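PDB 6W1G: 2-oxoadipate dioxygenase/decarboxylase, which catalyses the iron(II)-dependent decarboxylation and hydroxylation of 2-oxoadipate to (R)-2-hydroxyglutarate in D-lysine catabolism. Local coordinates for residues H117-S120 with L121-S124; L348-M351 with R352-G355; D439-A442 with L443-Q446; Q446-R449 with R450-A454. All blocks are in the same frame, centred on the assembly; numbering follows the deposited sequence. Where two conformers were deposited one is given.

Contact 1 of 4, residues H117-S120 with L121-S124; sequences HEQS and LHVS
Leu121 reaches back over the first turn of the short helix 118-123 and lays its branched end against the backbone carbonyl of His117. Its N donates to His117 O (2.9 Å, nearly straight at 170°), and CG is anti to its own carbonyl carbon (chi1 -68°), which sets it beside the backbone N, 3.3 Å from the same His117 O. This is the tight part, on the buried side of the helix. His117 is also the N-cap: its ND1 accepts from Gln119 N at 2.9 Å, in the plane of the imidazole, while Glu118 OE2 lies over one ring face. On the looser solvent side Gln119, bent at chi2, swings NE2 to 3.8 Å from Val123 CG2 and 4.0 Å from His122 CD2, its amide turned 47° from the imidazole, and the backbone bond from Val123 N to Gln119 O is weak. An alanine in place of Leu121 would keep the backbone bond but would probably uncover His117 O and open a gap beside Ala115 and Glu397. The helix bridges strands 108-114 and 127-133 of the mixed sheet; Ser120 and Val123 rest on helix 9-27, and Glu118 forms a salt bridge to Arg450 of helix 440-458.

Contact 2 of 4, residues L348-M351 with R352-G355; sequences LAQM and REQG
Gln350 and Gln354 join side chain to side chain, four residues apart, in a local contact at the C-terminal end of the short surface helix 348-353, just ahead of strand 359-363. Gln354 NE2 donates to Gln350 OE1 at 2.9 Å with an almost straight N-H...O angle of 175°. The acceptor lies in the amide plane of Gln354, but the donor stands above the carbonyl plane of Gln350, and the two amides are turned 69° against each other. A bend at chi2 of Gln350 (-70°) folds its amide over toward the next turn, where the extended chain of Gln354 meets it. The backbone repeats the link, Gln354 N donating to Gln350 O.

Two waters extend the network. One donates to both Gln350 OE1 and Glu353 OE2, the latter at 2.6 Å; the other donates to Ala349 O and accepts from Arg352 NH1 (2.9 Å) at the edge of the guanidinium. Arg352 runs out extended from CG to NE, and its head is held beyond the helix by Gln381 and Tyr361, with Phe391 in a cation-pi contact. Right after Gln354, Gly355, with positive phi, ends the helix in a Schellman motif, its N bonded to Arg352 O at 3.0 Å.

Gln350 OE1 thus takes two donors, an amide and a water, which is consistent with the oxygen, not the nitrogen, being at this position. The water at Glu353 OE2 ties a carboxylate into this neutral pair without direct contact, a solvent-mediated polar surface rather than an ion pair.

Contact 3 of 4, residues D439-A442 with L443-Q446; sequences DELA and LYAQ
Aromatic and apolar contacts centre on Tyr444, whose ring lies back over the preceding turn of helix 440-458. Glu440 O sits over one ring face, 3.1 Å from Tyr444 CD2, an approach set by CG of Tyr444 being anti to its carbonyl carbon (chi1 -66°). Glu440 CB and CG both lie 4.1 Å from Tyr444 CE2, with the carboxylate nearly perpendicular to the ring (89°), and Leu441 crosses the tyrosine at a slant, its CD2 4.1 Å from Tyr444 CD2. Hydrogen bonds follow the helix: Tyr444 N reaches Glu440 O at 2.9 Å and Ala445 N reaches Leu441 O at 3.0 Å. At the start, Asp439 OD1 takes Leu441 N in a weak capping bond. Beyond the turn, Tyr444 OH bonds to Glu397 N, with a weaker link to Asp398. A leucine in place of Tyr444 would remove the hydroxyl and is likely to leave Glu397 N without this partner and Glu440 O without the ring over it. The N-capped first turn starts helix 440-458, and Glu440, Leu443 and Tyr444 pack it on strand 108-114, the first two also on 94-100, with the side chain of Tyr444 about 12 Å from that of the iron ligand His70.

Contact 4 of 4, residues Q446-R449 with R450-A454; sequences QSER and RSLQA
A bend at chi3 (-69°) turns the guanidinium of Arg450 back along helix 440-458, over Gln446 and Ser447, and a chi1 of 78° places Ser451 OG between its own backbone N and carbonyl carbon, facing Glu448 O. The Arg450 head lies flat over Gln446 O, which stands 3.8 Å above the centre of the guanidinium plane while still accepting from Arg450 N in the helix. NH1 of Arg450 passes 3.7 Å from Gln446 CB, and a water at the guanidinium edge links NH1 to Gln446 OE1, donating to the latter at 2.6 Å. Arg450 NH2 comes alongside Ser447, 3.6 Å from its OG; both these groups turn to Glu118, NH2 in a salt bridge and OG probably in a hydrogen bond, which fixes the rotation of the arginine head.

Glu448 O is gripped twice, by Leu452 N in its carbonyl plane (3.1 Å) and by Ser451 OG (2.8 Å), so the buried hydroxyl is satisfied within the helix as well as by Tyr361 N. On the outer side Arg449 and Gln453 run side by side, pointing the same way with their flat groups 82° apart; a water accepts from Arg449 NH1 and only weakly from Gln453 NE2.

Ser451 and Leu452 pack on strand 359-363, Glu448 OE2 accepts from Phe359 N of that strand, and the Arg450 face of the helix meets the start of helix 118-123.

Along the chain the order is contact 1, contact 2, then contacts 3 and 4, which are consecutive turns of helix 440-458, sharing Gln446 with centres 11 Å apart. This helix reaches contact 1 directly and contact 2 only by way of strand 359-363. Contact 4 touches contact 1 through a salt bridge from Glu118 OE1 to Arg450 NH2 (2.7 Å), although their centres lie 14 Å apart; contact 3 comes within about 5 Å of contact 1 at the nearest atoms without touching it. Contact 2 stands apart, its nearest atoms about 7 Å from contact 4. At its contact 3 end the helix packs on the mixed sheet that carries two of the three metal ligands, His70 and His226.

Contact 1 of 4, residues H117-S120 with L121-S124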
ATOM      1  N   HIS A 117     -13.362  -0.369  -4.094  1.00 12.01           N
ATOM      2  CA  HIS A 117     -14.335  -1.416  -4.351  1.00 11.83           C
ATOM      3  C   HIS A 117     -13.570  -2.583  -4.960  1.00 12.18           C
ATOM      4  O   HIS A 117     -12.692  -2.355  -5.811  1.00 12.36           O
ATOM      5  CB  HIS A 117     -15.373  -0.884  -5.308  1.00 12.20           C
ATOM      6  CG  HIS A 117     -16.496  -1.787  -5.608  1.00 12.51           C
ATOM      7  ND1 HIS A 117     -16.365  -2.915  -6.391  1.00 14.56           N
ATOM      8  CD2 HIS A 117     -17.817  -1.670  -5.335  1.00 13.22           C
ATOM      9  CE1 HIS A 117     -17.557  -3.448  -6.583  1.00 14.81           C
ATOM     10  NE2 HIS A 117     -18.456  -2.708  -5.956  1.00 14.89           N
ATOM     11  N   GLU A 118     -13.922  -3.803  -4.566  1.00 13.12           N
ATOM     12  CA  GLU A 118     -13.220  -4.985  -5.061  1.00 14.95           C
ATOM     13  C   GLU A 118     -13.160  -5.095  -6.566  1.00 14.06           C
ATOM     14  O   GLU A 118     -12.171  -5.608  -7.091  1.00 14.33           O
ATOM     15  CB  GLU A 118     -13.835  -6.259  -4.478  1.00 17.72           C
ATOM     16  CG  GLU A 118     -15.329  -6.463  -4.748  1.00 18.66           C
ATOM     17  CD  GLU A 118     -16.269  -5.703  -3.812  1.00 16.48           C
ATOM     18  OE1 GLU A 118     -15.828  -4.978  -2.923  1.00 15.71           O
ATOM     19  OE2 GLU A 118     -17.503  -5.804  -4.005  1.00 18.36           O
ATOM     20  N   GLN A 119     -14.183  -4.655  -7.296  1.00 13.82           N
ATOM     21  CA  GLN A 119     -14.112  -4.776  -8.746  1.00 13.89           C
ATOM     22  C   GLN A 119     -13.110  -3.776  -9.321  1.00 12.33           C
ATOM     23  O   GLN A 119     -12.398  -4.075 -10.270  1.00 13.66           O
ATOM     24  CB  GLN A 119     -15.474  -4.574  -9.387  1.00 17.23           C
ATOM     25  CG  GLN A 119     -15.447  -4.683 -10.935  1.00 25.17           C
ATOM     26  CD  GLN A 119     -14.695  -5.916 -11.486  1.00 30.27           C
ATOM     27  OE1 GLN A 119     -14.831  -7.023 -10.964  1.00 36.65           O
ATOM     28  NE2 GLN A 119     -13.907  -5.715 -12.566  1.00 27.92           N
ATOM     29  N   SER A 120     -13.065  -2.578  -8.770  1.00 11.00           N
ATOM     30  CA  SER A 120     -12.059  -1.598  -9.182  1.00 11.19           C
ATOM     31  C   SER A 120     -10.659  -2.106  -8.863  1.00 10.60           C
ATOM     32  O   SER A 120      -9.740  -2.004  -9.694  1.00 11.18           O
ATOM     33  CB  SER A 120     -12.266  -0.275  -8.474  1.00 11.07           C
ATOM     34  OG  SER A 120     -13.594   0.173  -8.537  1.00 17.09           O
ATOM     35  N   LEU A 121     -10.480  -2.627  -7.637  1.00 10.78           N
ATOM     36  CA  LEU A 121      -9.203  -3.158  -7.190  1.00 10.47           C
ATOM     37  C   LEU A 121      -8.761  -4.297  -8.085  1.00 11.34           C
ATOM     38  O   LEU A 121      -7.564  -4.502  -8.297  1.00 11.72           O
ATOM     39  CB  LEU A 121      -9.328  -3.584  -5.735  1.00 11.03           C
ATOM     40  CG  LEU A 121      -9.515  -2.440  -4.768  1.00 12.19           C
ATOM     41  CD1 LEU A 121     -10.114  -2.843  -3.440  1.00 12.93           C
ATOM     42  CD2 LEU A 121      -8.179  -1.753  -4.529  1.00 13.30           C
ATOM     43  N   HIS A 122      -9.714  -5.063  -8.592  1.00 11.41           N
ATOM     44  CA  HIS A 122      -9.399  -6.154  -9.487  1.00 12.20           C
ATOM     45  C   HIS A 122      -8.754  -5.660 -10.750  1.00 12.51           C
ATOM     46  O   HIS A 122      -7.823  -6.278 -11.267  1.00 14.44           O
ATOM     47  CB  HIS A 122     -10.684  -6.908  -9.768  1.00 13.01           C
ATOM     48  CG  HIS A 122     -10.526  -8.055 -10.691  1.00 14.65           C
ATOM     49  ND1 HIS A 122     -10.044  -9.273 -10.274  1.00 17.19           N
ATOM     50  CD2 HIS A 122     -10.732  -8.151 -12.024  1.00 19.24           C
ATOM     51  CE1 HIS A 122     -10.025 -10.099 -11.297  1.00 20.12           C
ATOM     52  NE2 HIS A 122     -10.387  -9.441 -12.378  1.00 20.79           N
ATOM     53  N   VAL A 123      -9.286  -4.579 -11.315  1.00 11.48           N
ATOM     54  CA  VAL A 123      -8.703  -3.986 -12.520  1.00 12.63           C
ATOM     55  C   VAL A 123      -7.308  -3.419 -12.216  1.00 11.79           C
ATOM     56  O   VAL A 123      -6.364  -3.620 -12.996  1.00 12.59           O
ATOM     57  CB  VAL A 123      -9.625  -2.928 -13.123  1.00 13.52           C
ATOM     58  CG1 VAL A 123      -8.938  -2.239 -14.333  1.00 14.48           C
ATOM     59  CG2 VAL A 123     -10.941  -3.561 -13.516  1.00 14.89           C
ATOM     60  N   SER A 124      -7.150  -2.746 -11.091  1.00 11.03           N
ATOM     61  CA  SER A 124      -5.835  -2.311 -10.636  1.00  9.89           C
ATOM     62  C   SER A 124      -5.858  -2.018  -9.157  1.00 10.20           C
ATOM     63  O   SER A 124      -6.595  -1.102  -8.727  1.00 10.77           O
ATOM     64  CB  SER A 124      -5.340  -1.060 -11.348  1.00 11.60           C
ATOM     65  OG  SER A 124      -4.094  -0.651 -10.770  1.00 12.25           O
TER

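Contact 2 of 4, residues L348-M351 with R352-G355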
ATOM      1  N   LEU A 348      -8.553 -20.646   9.170  1.00 16.95           N
ATOM      2  CA  LEU A 348      -9.463 -19.691   8.520  0.54 16.83           C
ATOM      3  C   LEU A 348     -10.862 -19.767   9.103  1.00 13.94           C
ATOM      4  O   LEU A 348     -11.521 -18.731   9.291  1.00 14.54           O
ATOM      5  CB  LEU A 348      -9.580 -19.955   7.025  0.54 20.81           C
ATOM      6  CG  LEU A 348      -8.645 -19.273   6.035  0.54 16.97           C
ATOM      7  CD1 LEU A 348      -9.144 -19.537   4.626  0.54 15.94           C
ATOM      8  CD2 LEU A 348      -8.557 -17.798   6.319  0.54 16.93           C
ATOM      9  N   ALA A 349     -11.354 -20.979   9.387  1.00 13.10           N
ATOM     10  CA  ALA A 349     -12.667 -21.092   9.996  1.00 13.56           C
ATOM     11  C   ALA A 349     -12.772 -20.333  11.322  1.00 12.68           C
ATOM     12  O   ALA A 349     -13.825 -19.748  11.625  1.00 13.18           O
ATOM     13  CB  ALA A 349     -13.068 -22.560  10.137  1.00 15.39           C
ATOM     14  N   GLN A 350     -11.744 -20.429  12.175  1.00 12.59           N
ATOM     15  CA  GLN A 350     -11.772 -19.725  13.461  1.00 12.99           C
ATOM     16  C   GLN A 350     -11.613 -18.231  13.266  1.00 12.55           C
ATOM     17  O   GLN A 350     -12.194 -17.446  14.003  1.00 14.38           O
ATOM     18  CB  GLN A 350     -10.690 -20.267  14.366  1.00 15.92           C
ATOM     19  CG  GLN A 350     -11.033 -21.599  14.959  1.00 17.87           C
ATOM     20  CD  GLN A 350     -12.144 -21.565  16.001  1.00 20.03           C
ATOM     21  OE1 GLN A 350     -12.569 -20.532  16.508  1.00 19.33           O
ATOM     22  NE2 GLN A 350     -12.584 -22.731  16.370  1.00 24.93           N
ATOM     23  N   MET A 351     -10.775 -17.808  12.312  1.00 12.66           N
ATOM     24  CA  MET A 351     -10.681 -16.395  12.033  1.00 12.36           C
ATOM     25  C   MET A 351     -12.030 -15.823  11.632  1.00 12.38           C
ATOM     26  O   MET A 351     -12.371 -14.691  11.989  1.00 14.62           O
ATOM     27  CB  MET A 351      -9.676 -16.160  10.898  1.00 12.53           C
ATOM     28  CG  MET A 351      -8.222 -16.463  11.258  1.00 14.42           C
ATOM     29  SD  MET A 351      -7.082 -16.647   9.889  1.00 14.17           S
ATOM     30  CE  MET A 351      -7.069 -15.023   9.163  1.00 15.95           C
ATOM     31  N   ARG A 352     -12.809 -16.603  10.889  1.00 12.16           N
ATOM     32  CA  ARG A 352     -14.154 -16.216  10.533  1.00 12.49           C
ATOM     33  C   ARG A 352     -15.092 -16.233  11.736  1.00 13.34           C
ATOM     34  O   ARG A 352     -15.796 -15.248  11.998  1.00 14.22           O
ATOM     35  CB  ARG A 352     -14.635 -17.115   9.414  1.00 13.62           C
ATOM     36  CG  ARG A 352     -16.033 -16.803   8.989  1.00 15.26           C
ATOM     37  CD  ARG A 352     -16.538 -17.734   7.836  1.00 14.83           C
ATOM     38  NE  ARG A 352     -18.006 -17.625   7.867  1.00 20.57           N
ATOM     39  CZ  ARG A 352     -18.867 -18.435   8.450  1.00 16.07           C
ATOM     40  NH1 ARG A 352     -18.572 -19.579   9.070  1.00 20.51           N
ATOM     41  NH2 ARG A 352     -20.162 -18.127   8.347  1.00 19.48           N
ATOM     42  N   GLU A 353     -15.172 -17.354  12.441  1.00 13.31           N
ATOM     43  CA  GLU A 353     -16.148 -17.484  13.511  1.00 12.66           C
ATOM     44  C   GLU A 353     -15.899 -16.504  14.646  1.00 13.41           C
ATOM     45  O   GLU A 353     -16.857 -15.992  15.242  1.00 16.52           O
ATOM     46  CB  GLU A 353     -16.166 -18.924  14.036  1.00 13.85           C
ATOM     47  CG  GLU A 353     -17.323 -19.246  14.893  1.00 16.24           C
ATOM     48  CD  GLU A 353     -17.354 -20.708  15.215  1.00 17.93           C
ATOM     49  OE1 GLU A 353     -17.921 -21.488  14.414  1.00 22.02           O
ATOM     50  OE2 GLU A 353     -16.787 -21.092  16.263  1.00 18.60           O
ATOM     51  N   GLN A 354     -14.624 -16.225  14.950  1.00 12.72           N
ATOM     52  CA  GLN A 354     -14.269 -15.267  15.983  1.00 15.54           C
ATOM     53  C   GLN A 354     -14.296 -13.832  15.494  1.00 15.69           C
ATOM     54  O   GLN A 354     -14.015 -12.922  16.284  1.00 19.36           O
ATOM     55  CB  GLN A 354     -12.904 -15.624  16.559  1.00 14.76           C
ATOM     56  CG  GLN A 354     -12.884 -16.913  17.309  1.00 14.75           C
ATOM     57  CD  GLN A 354     -11.505 -17.198  17.904  1.00 17.31           C
ATOM     58  OE1 GLN A 354     -10.856 -16.311  18.446  1.00 19.15           O
ATOM     59  NE2 GLN A 354     -11.069 -18.415  17.789  1.00 19.69           N
ATOM     60  N   GLY A 355     -14.625 -13.593  14.231  1.00 13.70           N
ATOM     61  CA  GLY A 355     -14.770 -12.232  13.741  1.00 13.59           C
ATOM     62  C   GLY A 355     -13.473 -11.458  13.741  1.00 12.54           C
ATOM     63  O   GLY A 355     -13.475 -10.253  14.042  1.00 14.52           O
TER
HETATM   64  O   HOH W   1     -16.151 -20.575  10.254  1.00 17.74           O
HETATM   65  O   HOH W   2     -14.994 -19.627  17.537  1.00 18.83           O

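Contact 3 of 4, residues D439-A442 with L443-Q446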
ATOM      1  N   ASP A 439     -12.478   5.447   5.921  1.00 16.06           N
ATOM      2  CA  ASP A 439     -12.229   4.423   6.939  1.00 16.43           C
ATOM      3  C   ASP A 439     -12.115   3.079   6.232  1.00 13.99           C
ATOM      4  O   ASP A 439     -13.117   2.525   5.739  1.00 13.82           O
ATOM      5  CB  ASP A 439     -13.389   4.426   7.926  1.00 18.16           C
ATOM      6  CG  ASP A 439     -13.319   3.322   8.969  1.00 23.14           C
ATOM      7  OD1 ASP A 439     -12.381   2.495   8.990  1.00 23.89           O
ATOM      8  OD2 ASP A 439     -14.252   3.296   9.799  1.00 29.04           O
ATOM      9  N   GLU A 440     -10.897   2.534   6.208  1.00 13.23           N
ATOM     10  CA  GLU A 440     -10.666   1.272   5.513  1.00 12.31           C
ATOM     11  C   GLU A 440     -11.499   0.144   6.076  1.00 11.15           C
ATOM     12  O   GLU A 440     -11.903  -0.741   5.328  1.00 11.56           O
ATOM     13  CB  GLU A 440      -9.188   0.905   5.488  1.00 13.82           C
ATOM     14  CG  GLU A 440      -8.501   0.609   6.818  1.00 17.70           C
ATOM     15  CD  GLU A 440      -8.025   1.849   7.559  1.00 25.66           C
ATOM     16  OE1 GLU A 440      -8.483   2.965   7.245  1.00 25.02           O
ATOM     17  OE2 GLU A 440      -7.173   1.707   8.457  1.00 30.70           O
ATOM     18  N   LEU A 441     -11.702   0.114   7.403  1.00 12.11           N
ATOM     19  CA  LEU A 441     -12.498  -0.985   7.974  1.00 12.12           C
ATOM     20  C   LEU A 441     -13.943  -0.964   7.470  1.00 12.01           C
ATOM     21  O   LEU A 441     -14.542  -2.015   7.235  1.00 13.29           O
ATOM     22  CB  LEU A 441     -12.406  -0.949   9.491  1.00 13.51           C
ATOM     23  CG  LEU A 441     -10.953  -0.935   9.981  1.00 14.85           C
ATOM     24  CD1 LEU A 441     -10.875  -0.999  11.491  1.00 19.51           C
ATOM     25  CD2 LEU A 441     -10.055  -2.027   9.389  1.00 17.48           C
ATOM     26  N   ALA A 442     -14.529   0.223   7.341  1.00 13.28           N
ATOM     27  CA  ALA A 442     -15.865   0.333   6.766  1.00 13.19           C
ATOM     28  C   ALA A 442     -15.883  -0.147   5.324  1.00 11.00           C
ATOM     29  O   ALA A 442     -16.833  -0.835   4.903  1.00 11.98           O
ATOM     30  CB  ALA A 442     -16.369   1.775   6.872  1.00 15.94           C
ATOM     31  N   LEU A 443     -14.825   0.162   4.568  1.00 10.79           N
ATOM     32  CA  LEU A 443     -14.746  -0.280   3.181  1.00 10.49           C
ATOM     33  C   LEU A 443     -14.646  -1.809   3.114  1.00  9.97           C
ATOM     34  O   LEU A 443     -15.263  -2.443   2.248  1.00  9.92           O
ATOM     35  CB  LEU A 443     -13.527   0.357   2.508  1.00 11.35           C
ATOM     36  CG  LEU A 443     -13.615   1.863   2.294  1.00 14.68           C
ATOM     37  CD1 LEU A 443     -12.283   2.362   1.763  1.00 16.87           C
ATOM     38  CD2 LEU A 443     -14.732   2.190   1.375  1.00 16.86           C
ATOM     39  N   TYR A 444     -13.868  -2.427   4.004  1.00  9.57           N
ATOM     40  CA  TYR A 444     -13.763  -3.878   4.009  1.00  9.77           C
ATOM     41  C   TYR A 444     -15.093  -4.524   4.374  1.00  9.90           C
ATOM     42  O   TYR A 444     -15.502  -5.524   3.774  1.00  9.72           O
ATOM     43  CB  TYR A 444     -12.674  -4.348   4.967  1.00  9.65           C
ATOM     44  CG  TYR A 444     -11.267  -3.967   4.579  1.00 10.28           C
ATOM     45  CD1 TYR A 444     -10.810  -4.118   3.285  1.00 11.67           C
ATOM     46  CD2 TYR A 444     -10.398  -3.482   5.526  1.00 10.89           C
ATOM     47  CE1 TYR A 444      -9.515  -3.746   2.931  1.00 12.06           C
ATOM     48  CE2 TYR A 444      -9.088  -3.131   5.161  1.00 11.20           C
ATOM     49  CZ  TYR A 444      -8.682  -3.252   3.868  1.00 10.46           C
ATOM     50  OH  TYR A 444      -7.384  -2.953   3.473  1.00 11.37           O
ATOM     51  N   ALA A 445     -15.788  -3.963   5.361  1.00 10.06           N
ATOM     52  CA  ALA A 445     -17.095  -4.485   5.730  1.00 10.17           C
ATOM     53  C   ALA A 445     -18.047  -4.440   4.552  1.00  9.58           C
ATOM     54  O   ALA A 445     -18.855  -5.366   4.362  1.00 10.09           O
ATOM     55  CB  ALA A 445     -17.663  -3.738   6.939  1.00 11.24           C
ATOM     56  N   GLN A 446     -17.977  -3.379   3.774  1.00 10.02           N
ATOM     57  CA  GLN A 446     -18.822  -3.265   2.587  1.00 10.54           C
ATOM     58  C   GLN A 446     -18.491  -4.307   1.538  1.00 10.42           C
ATOM     59  O   GLN A 446     -19.384  -4.886   0.911  1.00 11.16           O
ATOM     60  CB  GLN A 446     -18.749  -1.859   1.972  1.00 11.23           C
ATOM     61  CG  GLN A 446     -19.380  -0.805   2.813  1.00 12.45           C
ATOM     62  CD  GLN A 446     -19.315   0.570   2.201  1.00 15.68           C
ATOM     63  OE1 GLN A 446     -18.292   0.989   1.706  1.00 19.73           O
ATOM     64  NE2 GLN A 446     -20.421   1.262   2.217  1.00 19.31           N
TER

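Contact 4 of 4, residues Q446-R449 with R450-A454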
ATOM      1  N   GLN A 446     -17.977  -3.379   3.774  1.00 10.02           N
ATOM      2  CA  GLN A 446     -18.822  -3.265   2.587  1.00 10.54           C
ATOM      3  C   GLN A 446     -18.491  -4.307   1.538  1.00 10.42           C
ATOM      4  O   GLN A 446     -19.384  -4.886   0.911  1.00 11.16           O
ATOM      5  CB  GLN A 446     -18.749  -1.859   1.972  1.00 11.23           C
ATOM      6  CG  GLN A 446     -19.380  -0.805   2.813  1.00 12.45           C
ATOM      7  CD  GLN A 446     -19.315   0.570   2.201  1.00 15.68           C
ATOM      8  OE1 GLN A 446     -18.292   0.989   1.706  1.00 19.73           O
ATOM      9  NE2 GLN A 446     -20.421   1.262   2.217  1.00 19.31           N
ATOM     10  N   SER A 447     -17.221  -4.582   1.316  1.00 10.04           N
ATOM     11  CA  SER A 447     -16.806  -5.641   0.388  0.58  9.80           C
ATOM     12  C   SER A 447     -17.353  -6.996   0.813  1.00  9.79           C
ATOM     13  O   SER A 447     -17.866  -7.782  -0.016  1.00 10.36           O
ATOM     14  CB  SER A 447     -15.275  -5.800   0.343  0.58 12.53           C
ATOM     15  OG  SER A 447     -14.553  -4.770  -0.290  0.58 10.94           O
ATOM     16  N   GLU A 448     -17.222  -7.310   2.112  1.00  9.24           N
ATOM     17  CA  GLU A 448     -17.754  -8.568   2.615  0.51 11.79           C
ATOM     18  C   GLU A 448     -19.258  -8.647   2.378  1.00  9.33           C
ATOM     19  O   GLU A 448     -19.775  -9.665   1.872  1.00  9.61           O
ATOM     20  CB  GLU A 448     -17.400  -8.649   4.103  0.51 10.97           C
ATOM     21  CG  GLU A 448     -17.884  -9.863   4.829  0.51 11.00           C
ATOM     22  CD  GLU A 448     -17.395  -9.864   6.272  0.51 11.94           C
ATOM     23  OE1 GLU A 448     -17.864  -9.033   7.046  0.51 14.49           O
ATOM     24  OE2 GLU A 448     -16.489 -10.649   6.625  0.51 12.36           O
ATOM     25  N   ARG A 449     -19.983  -7.582   2.697  1.00  9.94           N
ATOM     26  CA  ARG A 449     -21.423  -7.575   2.522  1.00 10.11           C
ATOM     27  C   ARG A 449     -21.816  -7.745   1.067  1.00 10.17           C
ATOM     28  O   ARG A 449     -22.767  -8.481   0.762  1.00 10.92           O
ATOM     29  CB  ARG A 449     -21.986  -6.281   3.098  1.00 12.45           C
ATOM     30  CG  ARG A 449     -23.471  -6.126   2.975  1.00 16.64           C
ATOM     31  CD  ARG A 449     -24.067  -5.203   4.079  1.00 23.75           C
ATOM     32  NE  ARG A 449     -23.295  -4.024   4.385  1.00 34.30           N
ATOM     33  CZ  ARG A 449     -23.724  -2.768   4.268  1.00 36.08           C
ATOM     34  NH1 ARG A 449     -24.952  -2.481   3.838  1.00 36.40           N
ATOM     35  NH2 ARG A 449     -22.899  -1.797   4.587  1.00 37.21           N
ATOM     36  N   ARG A 450     -21.144  -7.039   0.155  1.00 10.32           N
ATOM     37  CA  ARG A 450     -21.482  -7.194  -1.260  1.00 10.60           C
ATOM     38  C   ARG A 450     -21.283  -8.633  -1.691  1.00 11.13           C
ATOM     39  O   ARG A 450     -22.058  -9.162  -2.489  1.00 11.63           O
ATOM     40  CB  ARG A 450     -20.622  -6.268  -2.110  1.00 11.64           C
ATOM     41  CG  ARG A 450     -21.086  -4.793  -2.016  1.00 12.69           C
ATOM     42  CD  ARG A 450     -20.448  -3.936  -3.132  1.00 14.39           C
ATOM     43  NE  ARG A 450     -19.028  -3.816  -2.847  1.00 14.58           N
ATOM     44  CZ  ARG A 450     -18.442  -2.818  -2.148  1.00 13.49           C
ATOM     45  NH1 ARG A 450     -19.108  -1.779  -1.715  1.00 14.14           N
ATOM     46  NH2 ARG A 450     -17.197  -2.883  -1.888  1.00 12.90           N
ATOM     47  N   SER A 451     -20.235  -9.313  -1.181  1.00  9.66           N
ATOM     48  CA  SER A 451     -20.030 -10.691  -1.606  1.00 10.85           C
ATOM     49  C   SER A 451     -21.176 -11.576  -1.137  1.00  9.91           C
ATOM     50  O   SER A 451     -21.624 -12.470  -1.879  1.00 10.64           O
ATOM     51  CB  SER A 451     -18.676 -11.256  -1.128  1.00 11.18           C
ATOM     52  OG  SER A 451     -18.657 -11.632   0.235  1.00 10.65           O
ATOM     53  N   LEU A 452     -21.661 -11.357   0.079  1.00 10.47           N
ATOM     54  CA  LEU A 452     -22.747 -12.182   0.587  1.00 10.02           C
ATOM     55  C   LEU A 452     -24.023 -11.931  -0.205  1.00 11.29           C
ATOM     56  O   LEU A 452     -24.783 -12.860  -0.490  1.00 12.50           O
ATOM     57  CB  LEU A 452     -22.944 -11.898   2.082  1.00 12.26           C
ATOM     58  CG  LEU A 452     -21.910 -12.528   2.985  1.00 12.87           C
ATOM     59  CD1 LEU A 452     -21.854 -11.805   4.304  1.00 16.28           C
ATOM     60  CD2 LEU A 452     -22.181 -13.991   3.171  1.00 14.56           C
ATOM     61  N   GLN A 453     -24.274 -10.687  -0.569  1.00 11.26           N
ATOM     62  CA  GLN A 453     -25.469 -10.375  -1.360  1.00 12.50           C
ATOM     63  C   GLN A 453     -25.389 -11.024  -2.728  1.00 12.49           C
ATOM     64  O   GLN A 453     -26.379 -11.552  -3.236  1.00 14.32           O
ATOM     65  CB  GLN A 453     -25.606  -8.872  -1.482  1.00 13.12           C
ATOM     66  CG  GLN A 453     -25.949  -8.244  -0.176  1.00 15.79           C
ATOM     67  CD  GLN A 453     -26.111  -6.763  -0.291  1.00 18.50           C
ATOM     68  OE1 GLN A 453     -25.693  -6.149  -1.282  1.00 21.93           O
ATOM     69  NE2 GLN A 453     -26.732  -6.157   0.707  1.00 21.46           N
ATOM     70  N   ALA A 454     -24.225 -10.976  -3.359  1.00 12.38           N
ATOM     71  CA  ALA A 454     -24.053 -11.594  -4.667  1.00 14.04           C
ATOM     72  C   ALA A 454     -24.207 -13.104  -4.576  1.00 13.69           C
ATOM     73  O   ALA A 454     -24.774 -13.740  -5.479  1.00 14.73           O
ATOM     74  CB  ALA A 454     -22.686 -11.207  -5.260  1.00 15.66           C
TER
HETATM   75  O   HOH W   3     -17.577   0.511  -0.785  1.00 19.87           O
HETATM   76  O   HOH W   4     -26.979  -3.548   2.832  1.00 37.80           O